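Local structure of AxyAgu115A (Amphibacillus xylanus NBRC 15112, 6NPS) at residues A[21-25]-A[65-69]; A[458-463]-A[485-489]; A[477-481]-A[818-822]; A[527-533]-A[588-593]; A[751-757]-A[771-777]. The protein is a family GH115 alpha-glucuronidase, a glycoside hydrolase that probably removes glucuronic acid side groups from arabinoglucuronoxylan. The protein carries 3 engineered substitutions. All coordinates share one frame; numbering follows the deposited sequence.

Contact 1: residues A[21-25]-A[65-69]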
# COMPACT_ATOMS: atom_id res chain seq x y z
N LEU A 21 -3.42 58.36 42.65
CA LEU A 21 -2.88 57.13 43.19
C LEU A 21 -1.36 57.02 43.00
O LEU A 21 -0.64 56.67 43.94
CB LEU A 21 -3.56 55.94 42.53
CG LEU A 21 -2.99 54.59 42.96
CD1 LEU A 21 -3.26 54.40 44.49
CD2 LEU A 21 -3.62 53.50 42.11
N PHE A 22 -0.88 57.29 41.79
CA PHE A 22 0.52 57.10 41.43
C PHE A 22 1.24 58.44 41.47
O PHE A 22 0.69 59.47 41.09
CB PHE A 22 0.69 56.51 40.03
CG PHE A 22 0.44 55.03 39.96
CD1 PHE A 22 -0.85 54.55 39.97
CD2 PHE A 22 1.49 54.12 39.90
CE1 PHE A 22 -1.11 53.20 39.88
CE2 PHE A 22 1.24 52.75 39.83
CZ PHE A 22 -0.07 52.29 39.85
N TYR A 23 2.49 58.40 41.92
CA TYR A 23 3.34 59.57 41.96
C TYR A 23 4.32 59.49 40.79
O TYR A 23 4.82 58.41 40.48
CB TYR A 23 4.09 59.63 43.28
CG TYR A 23 5.05 60.81 43.38
CD1 TYR A 23 4.60 62.11 43.25
CD2 TYR A 23 6.41 60.60 43.57
CE1 TYR A 23 5.47 63.20 43.33
CE2 TYR A 23 7.31 61.69 43.68
CZ TYR A 23 6.83 62.98 43.54
OH TYR A 23 7.71 64.03 43.63
N GLN A 24 4.56 60.61 40.12
CA GLN A 24 5.39 60.61 38.92
C GLN A 24 6.57 61.56 39.11
O GLN A 24 6.39 62.71 39.56
CB GLN A 24 4.55 61.04 37.71
CG GLN A 24 4.99 60.45 36.39
CD GLN A 24 3.94 60.64 35.30
OE1 GLN A 24 3.80 61.74 34.74
NE2 GLN A 24 3.18 59.58 35.00
N GLU A 25 7.77 61.10 38.78
CA GLU A 25 8.95 61.95 38.91
C GLU A 25 9.52 62.28 37.54
O GLU A 25 9.61 61.41 36.66
CB GLU A 25 10.04 61.28 39.77
CG GLU A 25 9.71 61.20 41.25
CD GLU A 25 10.84 60.56 42.08
OE1 GLU A 25 11.40 61.24 42.97
OE2 GLU A 25 11.15 59.37 41.83
N VAL A 65 1.01 54.89 45.57
CA VAL A 65 1.98 53.96 45.01
C VAL A 65 3.19 54.81 44.60
O VAL A 65 3.04 55.76 43.83
CB VAL A 65 1.42 53.18 43.81
CG1 VAL A 65 2.52 52.38 43.13
CG2 VAL A 65 0.23 52.25 44.23
N LEU A 66 4.35 54.51 45.18
CA LEU A 66 5.57 55.29 44.96
C LEU A 66 6.61 54.35 44.35
O LEU A 66 7.06 53.41 45.02
CB LEU A 66 6.08 55.90 46.26
CG LEU A 66 5.10 56.74 47.09
CD1 LEU A 66 5.71 57.21 48.41
CD2 LEU A 66 4.61 57.93 46.30
N TYR A 67 6.97 54.58 43.09
CA TYR A 67 7.87 53.70 42.37
C TYR A 67 9.07 54.48 41.83
O TYR A 67 9.03 55.70 41.68
CB TYR A 67 7.15 53.00 41.22
CG TYR A 67 6.80 53.93 40.06
CD1 TYR A 67 5.58 54.60 40.03
CD2 TYR A 67 7.71 54.14 39.01
CE1 TYR A 67 5.27 55.46 39.00
CE2 TYR A 67 7.41 55.00 37.97
CZ TYR A 67 6.19 55.65 37.97
OH TYR A 67 5.87 56.49 36.93
N GLY A 68 10.14 53.77 41.54
CA GLY A 68 11.34 54.43 41.07
C GLY A 68 12.47 53.45 40.90
O GLY A 68 12.40 52.29 41.34
N THR A 69 13.52 53.94 40.23
CA THR A 69 14.78 53.24 40.02
C THR A 69 15.84 53.92 40.88
O THR A 69 15.96 55.15 40.86
CB THR A 69 15.21 53.29 38.55
OG1 THR A 69 14.15 52.82 37.71
CG2 THR A 69 16.45 52.41 38.30
O HOH W 1 6.83 57.29 42.07
O HOH W 2 10.35 57.48 40.14
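The ring of Phe22 overlaps Val65, whose CB lies over one ring face 4.1 Å from the centroid, a CH-pi contact at the single parallel beta bridge between strand 20-23 and the outer strand 64-69 of a mixed sheet. A chi1 of -78° sets CG of Phe22 anti to its carbonyl carbon and lays the ring alongside the valine. Val65 CG1 comes to 3.6 Å from Phe22 CE2, while its other methyl, CG2, turns toward Leu21. The backbone grip is uneven: Val65 N gives a nearly straight bond to Leu21 O (2.9 Å), but the bond from Tyr23 N to Val65 O is weak at 3.3 Å. Farther along, the chains separate and water 1 bridges them, donating to Tyr23 O and accepting from Tyr67 N. At its edge the Phe22 ring meets the tyrosine, with Phe22 CD2 4.1 Å from Tyr67 CE1, and helix 30-47 packs on both aromatic residues. Tyr23 CB rests on Leu66 CD2 at 3.5 Å; both residues also touch helix 74-81, and the Tyr23 hydroxyl pairs with Arg57. Glu25, hydrogen-bonded to Ser73 and Leu75 N, closes the contact through water 2, which donates to Glu25 OE2 and, at 2.7 Å, to Tyr67 O.

Contact 2: residues A[458-463]-A[485-489]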
# COMPACT_ATOMS: atom_id res chain seq x y z
N GLU A 458 1.98 29.92 24.69
CA GLU A 458 2.02 30.73 25.91
C GLU A 458 2.34 29.89 27.15
O GLU A 458 3.09 30.34 28.01
CB GLU A 458 0.70 31.48 26.11
CG GLU A 458 0.38 32.52 25.03
CD GLU A 458 -0.33 31.92 23.81
OE1 GLU A 458 -0.58 30.69 23.79
OE2 GLU A 458 -0.62 32.68 22.85
N LEU A 459 1.79 28.66 27.26
CA LEU A 459 2.12 27.87 28.45
C LEU A 459 3.60 27.47 28.48
O LEU A 459 4.27 27.73 29.49
CB LEU A 459 1.21 26.63 28.53
CG LEU A 459 1.61 25.60 29.59
CD1 LEU A 459 1.32 26.20 30.96
CD2 LEU A 459 0.85 24.29 29.45
N PRO A 460 4.17 26.85 27.43
CA PRO A 460 5.59 26.48 27.53
C PRO A 460 6.54 27.69 27.53
O PRO A 460 7.62 27.60 28.14
CB PRO A 460 5.81 25.56 26.32
CG PRO A 460 4.76 25.93 25.36
CD PRO A 460 3.56 26.38 26.19
N LEU A 461 6.16 28.81 26.91
CA LEU A 461 6.98 30.02 27.01
C LEU A 461 6.97 30.58 28.43
O LEU A 461 8.00 31.00 28.95
CB LEU A 461 6.49 31.08 25.99
CG LEU A 461 7.23 32.45 26.08
CD1 LEU A 461 8.72 32.23 25.81
CD2 LEU A 461 6.62 33.48 25.11
N SER A 462 5.79 30.61 29.06
CA SER A 462 5.72 31.06 30.45
C SER A 462 6.62 30.18 31.33
O SER A 462 7.37 30.69 32.18
CB SER A 462 4.26 31.01 30.94
OG SER A 462 3.40 31.95 30.28
N PHE A 463 6.57 28.86 31.12
CA PHE A 463 7.36 27.93 31.91
C PHE A 463 8.86 28.15 31.69
O PHE A 463 9.64 28.17 32.64
CB PHE A 463 6.97 26.48 31.55
CG PHE A 463 7.79 25.47 32.31
CD1 PHE A 463 7.66 25.38 33.68
CD2 PHE A 463 8.75 24.69 31.67
CE1 PHE A 463 8.46 24.52 34.43
CE2 PHE A 463 9.55 23.80 32.41
CZ PHE A 463 9.39 23.73 33.79
N TYR A 485 3.15 23.50 38.25
CA TYR A 485 3.30 24.72 37.46
C TYR A 485 2.06 24.93 36.59
O TYR A 485 1.50 26.04 36.53
CB TYR A 485 4.53 24.68 36.54
CG TYR A 485 4.66 26.01 35.80
CD1 TYR A 485 5.35 27.06 36.37
CD2 TYR A 485 4.03 26.23 34.56
CE1 TYR A 485 5.46 28.32 35.73
CE2 TYR A 485 4.11 27.45 33.91
CZ TYR A 485 4.83 28.49 34.50
OH TYR A 485 4.91 29.69 33.86
N THR A 486 1.61 23.86 35.92
CA THR A 486 0.46 23.98 35.02
C THR A 486 -0.75 24.46 35.80
O THR A 486 -1.45 25.39 35.38
CB THR A 486 0.21 22.64 34.33
OG1 THR A 486 1.42 22.23 33.70
CG2 THR A 486 -0.89 22.71 33.25
N LYS A 487 -0.98 23.87 36.98
CA LYS A 487 -2.15 24.25 37.75
C LYS A 487 -2.05 25.69 38.20
O LYS A 487 -3.06 26.40 38.22
CB LYS A 487 -2.33 23.32 38.95
CG LYS A 487 -2.61 21.88 38.50
CD LYS A 487 -2.83 20.99 39.74
CE LYS A 487 -3.63 19.75 39.36
NZ LYS A 487 -2.82 18.51 39.28
N GLN A 488 -0.86 26.12 38.61
CA GLN A 488 -0.70 27.53 38.95
C GLN A 488 -0.90 28.43 37.74
O GLN A 488 -1.43 29.56 37.86
CB GLN A 488 0.69 27.77 39.57
CG GLN A 488 0.72 27.26 41.01
CD GLN A 488 2.08 27.35 41.69
OE1 GLN A 488 2.78 28.35 41.59
NE2 GLN A 488 2.43 26.29 42.42
N TRP A 489 -0.48 27.97 36.56
CA TRP A 489 -0.69 28.77 35.37
C TRP A 489 -2.18 28.86 35.03
O TRP A 489 -2.66 29.93 34.63
CB TRP A 489 0.11 28.16 34.22
CG TRP A 489 0.13 28.93 32.94
CD1 TRP A 489 1.07 29.90 32.56
CD2 TRP A 489 -0.75 28.76 31.82
NE1 TRP A 489 0.78 30.34 31.28
CE2 TRP A 489 -0.33 29.67 30.81
CE3 TRP A 489 -1.88 27.93 31.58
CZ2 TRP A 489 -0.99 29.77 29.58
CZ3 TRP A 489 -2.54 28.05 30.37
CH2 TRP A 489 -2.10 28.96 29.38
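Leu459 and Trp489 form the tight heart of a buried helix-helix crossing in the TIM-barrel region of the enzyme, where helix 458-469, which follows the barrel strand 446-450, meets helix 482-494. The short helical segments approach to 11.0 Å between axes, at 113° between their N-to-C directions. Leu459 CD1 presses on one face of the indole, 3.4 Å from Trp489 CD2, in a CH-pi contact over the five-membered ring. At the indole edge, Trp489 NE1 gives a weak hydrogen bond to Ser462 OG (3.2 Å). That hydroxyl donates in turn to Glu458 O at 2.8 Å, and the same carbonyl accepts Ser462 N from the opposite face of its plane. One turn earlier on the second helix, Tyr485 takes the edge of Phe463 in a T-shaped pair, with centroids 5.1 Å apart and planes at 73°. Its CG stands anti to the backbone N (chi1 -177°), which extends the ring toward the first helix, where the hydroxyl bonds to Asp466. Packing slackens at Thr486, whose CG2 is 4.5 Å from Leu459 CD2. Lys487 and Gln488 occupy the solvent-exposed side of their helix and take no part, although Lys487 makes a cation-pi contact with Phe507. Over the centre of the Tyr485 ring sits Phe463 CD1, 3.7 Å from Tyr485 CG.

Contact 3: residues A[477-481]-A[818-822]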
# COMPACT_ATOMS: atom_id res chain seq x y z
N ASN A 477 15.98 21.16 41.67
CA ASN A 477 15.54 20.76 43.01
C ASN A 477 14.03 20.56 43.08
O ASN A 477 13.53 20.09 44.11
CB ASN A 477 15.98 21.78 44.07
CG ASN A 477 15.95 21.22 45.51
OD1 ASN A 477 16.14 20.02 45.74
ND2 ASN A 477 15.73 22.11 46.48
N ALA A 478 13.29 20.91 42.03
CA ALA A 478 11.85 20.78 42.03
C ALA A 478 11.42 19.71 41.03
O ALA A 478 10.75 20.02 40.04
CB ALA A 478 11.20 22.12 41.69
N ILE A 479 11.85 18.48 41.23
CA ILE A 479 11.46 17.41 40.32
C ILE A 479 9.95 17.16 40.41
O ILE A 479 9.32 17.31 41.46
CB ILE A 479 12.26 16.13 40.65
CG1 ILE A 479 12.02 15.06 39.58
CG2 ILE A 479 11.89 15.63 42.01
CD1 ILE A 479 13.16 14.07 39.51
N ASN A 480 9.35 16.77 39.29
CA ASN A 480 7.92 16.45 39.22
C ASN A 480 7.04 17.60 39.73
O ASN A 480 6.05 17.39 40.44
CB ASN A 480 7.65 15.15 39.98
CG ASN A 480 8.31 13.94 39.31
OD1 ASN A 480 8.28 13.82 38.07
ND2 ASN A 480 8.96 13.08 40.10
N LYS A 481 7.38 18.83 39.36
CA LYS A 481 6.53 19.96 39.72
C LYS A 481 5.92 20.67 38.50
O LYS A 481 5.31 21.74 38.67
CB LYS A 481 7.31 20.96 40.59
CG LYS A 481 7.69 20.37 41.95
CD LYS A 481 6.92 21.04 43.10
CE LYS A 481 6.89 20.17 44.37
NZ LYS A 481 5.64 19.37 44.59
N GLU A 818 15.69 8.47 39.51
CA GLU A 818 14.44 9.11 39.88
C GLU A 818 13.38 8.80 38.83
O GLU A 818 13.69 8.74 37.63
CB GLU A 818 14.61 10.63 39.96
CG GLU A 818 15.54 11.10 41.06
CD GLU A 818 14.82 11.35 42.37
OE1 GLU A 818 13.61 11.04 42.46
OE2 GLU A 818 15.47 11.84 43.32
N VAL A 819 12.12 8.69 39.26
CA VAL A 819 11.01 8.53 38.32
C VAL A 819 10.54 9.91 37.92
O VAL A 819 10.20 10.72 38.79
CB VAL A 819 9.85 7.72 38.92
CG1 VAL A 819 8.67 7.60 37.88
CG2 VAL A 819 10.33 6.32 39.40
N LEU A 820 10.53 10.19 36.61
CA LEU A 820 9.97 11.41 36.05
C LEU A 820 8.52 11.10 35.68
O LEU A 820 8.26 10.44 34.67
CB LEU A 820 10.78 11.85 34.83
CG LEU A 820 12.25 12.22 35.11
CD1 LEU A 820 13.04 12.55 33.80
CD2 LEU A 820 12.27 13.43 36.00
N ASP A 821 7.58 11.58 36.50
CA ASP A 821 6.16 11.31 36.28
C ASP A 821 5.72 11.85 34.93
O ASP A 821 6.09 12.96 34.55
CB ASP A 821 5.31 11.95 37.37
CG ASP A 821 5.67 11.47 38.78
OD1 ASP A 821 6.27 10.38 38.91
OD2 ASP A 821 5.35 12.20 39.75
N GLY A 822 4.94 11.04 34.21
CA GLY A 822 4.35 11.49 32.94
C GLY A 822 5.33 11.70 31.82
O GLY A 822 4.93 12.15 30.74
O HOH W 3 8.16 14.54 35.25
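Asn480 and Asp821 both carry CG anti to their own carbonyl carbon, with chi1 of -66° and -59°, and these torsions stack the asparagine amide flat on the aspartate carboxylate. The two planes are only 4° apart, and Asn480 CG lies 3.5 Å from Asp821 OD2. From there the amide grips the strand backbone with both its polar atoms. Its ND2 gives a nearly straight bond to Val819 O (3.0 Å), with the acceptor in the amide plane, whereas Asp821 N reaches Asn480 OD1 at 2.8 Å from above the carbonyl plane. Val819 O and Asp821 N flank Leu820, so one side chain takes up a C=O and an N-H that point to the same side of the strand, much as a neighbouring strand would. Water 3 adds a third link, donating to Asn480 OD1 and, at 2.7 Å, to Asp821 O. With an alanine in place of Asn480, Val819 O and Asp821 N would probably lose these mates, and water 3 one of its acceptors. Beside this polar clasp, Ile479 CD1 wedges against Leu820 CD2 at 3.7 Å and Glu818 CB at 3.8 Å; Trp432 of helix 428-440 touches both Ile479 and Leu820. Ile479 and Asn480 are the central residues of a type II beta turn, and the contact is an interdomain one, docking this turn ahead of helix 482-494 in the TIM-barrel region onto strand 814-821 of the C-terminal domain.

Contact 4: residues A[527-533]-A[588-593]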
# COMPACT_ATOMS: atom_id res chain seq x y z
N VAL A 527 -1.27 8.31 8.53
CA VAL A 527 -1.91 7.02 8.67
C VAL A 527 -0.86 5.95 8.97
O VAL A 527 0.27 6.02 8.50
CB VAL A 527 -2.70 6.72 7.38
CG1 VAL A 527 -1.75 6.45 6.25
CG2 VAL A 527 -3.62 5.56 7.62
N ASP A 528 -1.21 5.00 9.85
CA ASP A 528 -0.34 3.88 10.17
C ASP A 528 0.92 4.29 10.94
O ASP A 528 1.87 3.53 11.01
CB ASP A 528 0.06 3.10 8.91
CG ASP A 528 -1.15 2.42 8.24
OD1 ASP A 528 -2.10 2.04 8.95
OD2 ASP A 528 -1.14 2.27 6.99
N VAL A 529 0.96 5.48 11.52
CA VAL A 529 1.98 5.73 12.55
C VAL A 529 1.70 4.85 13.75
O VAL A 529 2.52 4.02 14.16
CB VAL A 529 2.03 7.22 12.90
CG1 VAL A 529 2.91 7.47 14.12
CG2 VAL A 529 2.52 8.03 11.61
N TYR A 530 0.50 4.98 14.30
CA TYR A 530 -0.02 4.02 15.27
C TYR A 530 -0.62 2.82 14.53
O TYR A 530 -1.19 2.96 13.45
CB TYR A 530 -1.12 4.66 16.12
CG TYR A 530 -0.64 5.74 17.05
CD1 TYR A 530 -0.35 7.03 16.58
CD2 TYR A 530 -0.48 5.47 18.43
CE1 TYR A 530 0.11 8.01 17.43
CE2 TYR A 530 -0.04 6.45 19.31
CZ TYR A 530 0.25 7.72 18.80
OH TYR A 530 0.70 8.72 19.62
N HIS A 531 -0.47 1.64 15.10
CA HIS A 531 -1.00 0.48 14.40
C HIS A 531 -2.52 0.49 14.51
O HIS A 531 -3.06 0.81 15.57
CB HIS A 531 -0.43 -0.82 14.97
CG HIS A 531 -0.60 -1.97 14.04
ND1 HIS A 531 -1.75 -2.72 14.01
CD2 HIS A 531 0.19 -2.44 13.04
CE1 HIS A 531 -1.65 -3.64 13.06
NE2 HIS A 531 -0.49 -3.49 12.46
N PRO A 532 -3.23 0.15 13.44
CA PRO A 532 -4.71 0.19 13.49
C PRO A 532 -5.31 -0.74 14.55
O PRO A 532 -6.38 -0.42 15.07
CB PRO A 532 -5.13 -0.25 12.07
CG PRO A 532 -3.97 -0.10 11.27
CD PRO A 532 -2.74 -0.27 12.13
N VAL A 533 -4.68 -1.89 14.87
CA VAL A 533 -5.28 -2.83 15.82
C VAL A 533 -4.35 -3.27 16.98
O VAL A 533 -4.83 -3.52 18.09
CB VAL A 533 -5.84 -4.10 15.11
CG1 VAL A 533 -7.01 -3.78 14.18
CG2 VAL A 533 -4.75 -4.91 14.37
N ASN A 588 -8.53 7.25 10.04
CA ASN A 588 -8.12 6.88 8.69
C ASN A 588 -7.38 5.54 8.70
O ASN A 588 -7.53 4.72 7.78
CB ASN A 588 -7.25 8.01 8.09
CG ASN A 588 -6.88 7.80 6.63
OD1 ASN A 588 -5.84 8.30 6.18
ND2 ASN A 588 -7.73 7.12 5.86
N GLY A 589 -6.55 5.31 9.72
CA GLY A 589 -5.91 4.01 9.87
C GLY A 589 -6.91 2.87 10.04
O GLY A 589 -6.78 1.82 9.42
N LYS A 590 -7.94 3.07 10.87
CA LYS A 590 -8.97 2.03 11.00
C LYS A 590 -9.74 1.85 9.69
O LYS A 590 -10.03 0.71 9.30
CB LYS A 590 -9.94 2.38 12.13
CG LYS A 590 -9.29 2.38 13.53
CD LYS A 590 -10.31 2.83 14.59
CE LYS A 590 -11.49 1.93 14.54
NZ LYS A 590 -11.75 1.47 15.91
N ASN A 591 -10.02 2.97 8.99
CA ASN A 591 -10.75 2.92 7.73
C ASN A 591 -10.00 2.10 6.70
O ASN A 591 -10.56 1.19 6.06
CB ASN A 591 -10.96 4.36 7.21
CG ASN A 591 -11.27 4.41 5.71
OD1 ASN A 591 -10.47 4.92 4.91
ND2 ASN A 591 -12.44 3.86 5.31
N LYS A 592 -8.72 2.41 6.51
CA LYS A 592 -7.89 1.70 5.56
C LYS A 592 -7.79 0.21 5.90
O LYS A 592 -7.82 -0.63 5.01
CB LYS A 592 -6.51 2.33 5.54
CG LYS A 592 -5.49 1.72 4.60
CD LYS A 592 -4.18 2.56 4.66
CE LYS A 592 -3.05 1.97 3.84
NZ LYS A 592 -2.09 1.20 4.69
N TYR A 593 -7.59 -0.11 7.18
CA TYR A 593 -7.41 -1.50 7.58
C TYR A 593 -8.70 -2.30 7.37
O TYR A 593 -8.67 -3.45 6.89
CB TYR A 593 -6.97 -1.54 9.06
CG TYR A 593 -6.84 -2.93 9.66
CD1 TYR A 593 -5.62 -3.61 9.65
CD2 TYR A 593 -7.93 -3.56 10.24
CE1 TYR A 593 -5.48 -4.88 10.23
CE2 TYR A 593 -7.82 -4.85 10.81
CZ TYR A 593 -6.59 -5.50 10.79
OH TYR A 593 -6.47 -6.76 11.34
O HOH W 4 -4.30 1.02 8.06
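A loop laid along a helix makes this contact: residues 527-533, between helices 500-519 and 537-558, run beside one face of helix 564-596. Val527 CG2 sits 3.6 Å from Gly589 CA, meeting the helix backbone directly, with Asn588 OD1 close to Val527 CB; the ND2 of that asparagine is hydrogen-bonded to Val654 O. Next to it Asp528 divides its carboxylate. OD2 forms a salt bridge to Lys592 NZ at 2.7 Å, met nearly along its C-O axis, while OD1 accepts from water 4 (2.6 Å), which also donates to Gly589 O. Farther along, Pro532 CB packs on Tyr593 CB at 3.8 Å, and Val533 CG1 lies over a face of the tyrosine ring in a CH-pi contact, 4.0 Å from its centroid. Tyr593 CG stands anti to the backbone N (chi1 176°), which extends the ring across the valine. The loop end is itself braced by a bond from Val533 N to His531 ND1 at 3.2 Å. A serine in place of Tyr593 is likely to open a gap beside Val533 and deprive Arg676 of its weak hydrogen bond to the hydroxyl. Around this pair of segments, Lys590 forms a salt bridge to Asp539 of helix 537-558, and Asn588 and Asn591 face helix 601-629.

Contact 5: residues A[751-757]-A[771-777]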
# COMPACT_ATOMS: atom_id res chain seq x y z
N LEU A 751 -10.47 -23.15 39.00
CA LEU A 751 -9.79 -23.49 37.76
C LEU A 751 -8.31 -23.80 38.02
O LEU A 751 -7.62 -23.06 38.73
CB LEU A 751 -9.91 -22.31 36.80
CG LEU A 751 -9.54 -22.40 35.32
CD1 LEU A 751 -10.49 -23.38 34.67
CD2 LEU A 751 -9.68 -21.04 34.71
N ALA A 752 -7.83 -24.88 37.40
CA ALA A 752 -6.44 -25.30 37.54
C ALA A 752 -5.48 -24.22 37.04
O ALA A 752 -5.87 -23.29 36.33
CB ALA A 752 -6.19 -26.61 36.77
N ASP A 753 -4.21 -24.36 37.42
CA ASP A 753 -3.23 -23.35 37.10
C ASP A 753 -3.10 -23.12 35.60
O ASP A 753 -2.89 -21.98 35.17
CB ASP A 753 -1.87 -23.73 37.69
CG ASP A 753 -1.79 -23.48 39.19
OD1 ASP A 753 -0.84 -23.99 39.82
OD2 ASP A 753 -2.66 -22.76 39.74
N GLN A 754 -3.24 -24.16 34.78
CA GLN A 754 -3.28 -23.99 33.34
C GLN A 754 -4.44 -24.77 32.75
O GLN A 754 -4.66 -25.93 33.10
CB GLN A 754 -1.96 -24.41 32.69
CG GLN A 754 -0.88 -23.36 32.93
CD GLN A 754 0.49 -23.81 32.50
OE1 GLN A 754 0.62 -24.69 31.65
NE2 GLN A 754 1.52 -23.21 33.09
N ALA A 755 -5.21 -24.11 31.89
CA ALA A 755 -6.35 -24.76 31.25
C ALA A 755 -6.46 -24.22 29.84
O ALA A 755 -5.92 -23.15 29.52
CB ALA A 755 -7.64 -24.53 32.04
N GLU A 756 -7.15 -24.95 28.98
CA GLU A 756 -7.38 -24.42 27.64
C GLU A 756 -8.78 -24.79 27.17
O GLU A 756 -9.18 -25.95 27.28
CB GLU A 756 -6.33 -24.96 26.67
CG GLU A 756 -6.49 -24.43 25.25
CD GLU A 756 -5.47 -25.05 24.32
OE1 GLU A 756 -4.29 -24.65 24.41
OE2 GLU A 756 -5.85 -25.95 23.52
N GLY A 757 -9.53 -23.79 26.71
CA GLY A 757 -10.87 -24.03 26.20
C GLY A 757 -10.96 -23.59 24.74
O GLY A 757 -10.04 -22.95 24.19
N VAL A 771 -9.11 -20.39 20.24
CA VAL A 771 -8.48 -21.16 21.31
C VAL A 771 -8.17 -20.23 22.46
O VAL A 771 -7.57 -19.17 22.26
CB VAL A 771 -7.22 -21.88 20.83
CG1 VAL A 771 -6.61 -22.69 22.02
CG2 VAL A 771 -7.58 -22.82 19.67
N VAL A 772 -8.60 -20.61 23.67
CA VAL A 772 -8.50 -19.72 24.82
C VAL A 772 -7.66 -20.41 25.89
O VAL A 772 -8.20 -21.13 26.74
CB VAL A 772 -9.89 -19.33 25.34
CG1 VAL A 772 -9.80 -18.29 26.50
CG2 VAL A 772 -10.76 -18.78 24.18
N PRO A 773 -6.35 -20.21 25.90
CA PRO A 773 -5.53 -20.74 26.99
C PRO A 773 -5.56 -19.79 28.19
O PRO A 773 -5.65 -18.57 28.05
CB PRO A 773 -4.13 -20.82 26.36
CG PRO A 773 -4.12 -19.63 25.41
CD PRO A 773 -5.54 -19.49 24.88
N VAL A 774 -5.48 -20.36 29.38
CA VAL A 774 -5.66 -19.60 30.61
C VAL A 774 -4.52 -19.92 31.56
O VAL A 774 -4.16 -21.09 31.73
CB VAL A 774 -7.02 -19.93 31.28
CG1 VAL A 774 -7.13 -19.16 32.61
CG2 VAL A 774 -8.17 -19.54 30.36
N VAL A 775 -3.97 -18.90 32.21
CA VAL A 775 -3.07 -19.07 33.35
C VAL A 775 -3.81 -18.59 34.59
O VAL A 775 -4.35 -17.47 34.63
CB VAL A 775 -1.75 -18.31 33.14
CG1 VAL A 775 -0.97 -18.21 34.45
CG2 VAL A 775 -0.90 -18.99 32.03
N ASN A 776 -3.90 -19.45 35.61
CA ASN A 776 -4.62 -19.10 36.82
C ASN A 776 -3.73 -19.19 38.05
O ASN A 776 -4.23 -19.09 39.18
CB ASN A 776 -5.85 -20.03 36.96
CG ASN A 776 -6.95 -19.42 37.79
OD1 ASN A 776 -7.27 -18.24 37.68
ND2 ASN A 776 -7.54 -20.24 38.66
N ASN A 777 -2.46 -19.51 37.85
CA ASN A 777 -1.42 -19.38 38.84
C ASN A 777 -1.20 -17.90 39.10
O ASN A 777 -0.85 -17.17 38.18
CB ASN A 777 -0.15 -20.01 38.27
CG ASN A 777 0.87 -20.30 39.30
OD1 ASN A 777 0.84 -19.73 40.40
ND2 ASN A 777 1.81 -21.20 38.98
O HOH W 5 1.76 -22.08 36.03
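Ala755 and Val774 form a hydrogen-bonded pair near the open end of an antiparallel beta hairpin, with Val774 N to Ala755 O at 2.8 Å and the return bond from Ala755 N to Val774 O at 3.2 Å. Two residues on, Gly757 and Val772 repeat the reciprocal pairing. Between them the non-hydrogen-bonded pair Glu756 and Pro773 brings its CA atoms to 4.2 Å; at such a position the partner strand asks for no N-H, so the lack of one on the proline nitrogen costs this ladder nothing. The strand segments run at 165° to each other. At the open end the ladder passes into loop: Asn776 N bonds to Asp753 O at 2.8 Å, and the Asn776 side chain, with CG anti to the backbone N (chi1 -155°), swings its ND2 to Leu751 O, also at 2.8 Å. Arg748 holds the other side of that amide through Asn776 OD1. Near the loop, the Asp753 carboxylate and Asn777 amide stack with planes 12° apart, and water 5 links Gln754 NE2 to Asn777 ND2. The Asn777 backbone N, buried here, has no partner in the model.

On the face bearing Ala755 and Val774, Leu751 CD2 meets Val774 CG1 at 3.8 Å. On the other, the extended Glu756 chain lies against Val771, whose CG1 is 3.5 Å from Glu756 CD. Outward, Leu751 and Val774 touch Val746 of strand 739-746, which belongs to a second sheet, as in a beta sandwich, while strand 766-775 is flanked by strand 686-688 and strand 754-763 by strand 712-718.

In the fold
From the N terminus, contact 1 closes first, joining strand 20-23 to strand 64-69 around helix 30-47, and is complete before any other opens. Contact 2 then folds helix 458-469 against helix 482-494 in the TIM-barrel region. Contact 3 crosses it: residues 477-481 lie between its two helices, yet their partner strand comes more than 330 residues later, in the C-terminal domain. The centres of these two contacts are about 16 Å apart. Inside the long loop closed by contact 3 nest contact 4, within the helical region, and after it contact 5, the hairpin of a beta domain. Contacts 1 and 5 are farthest apart, with centres about 80 Å from each other.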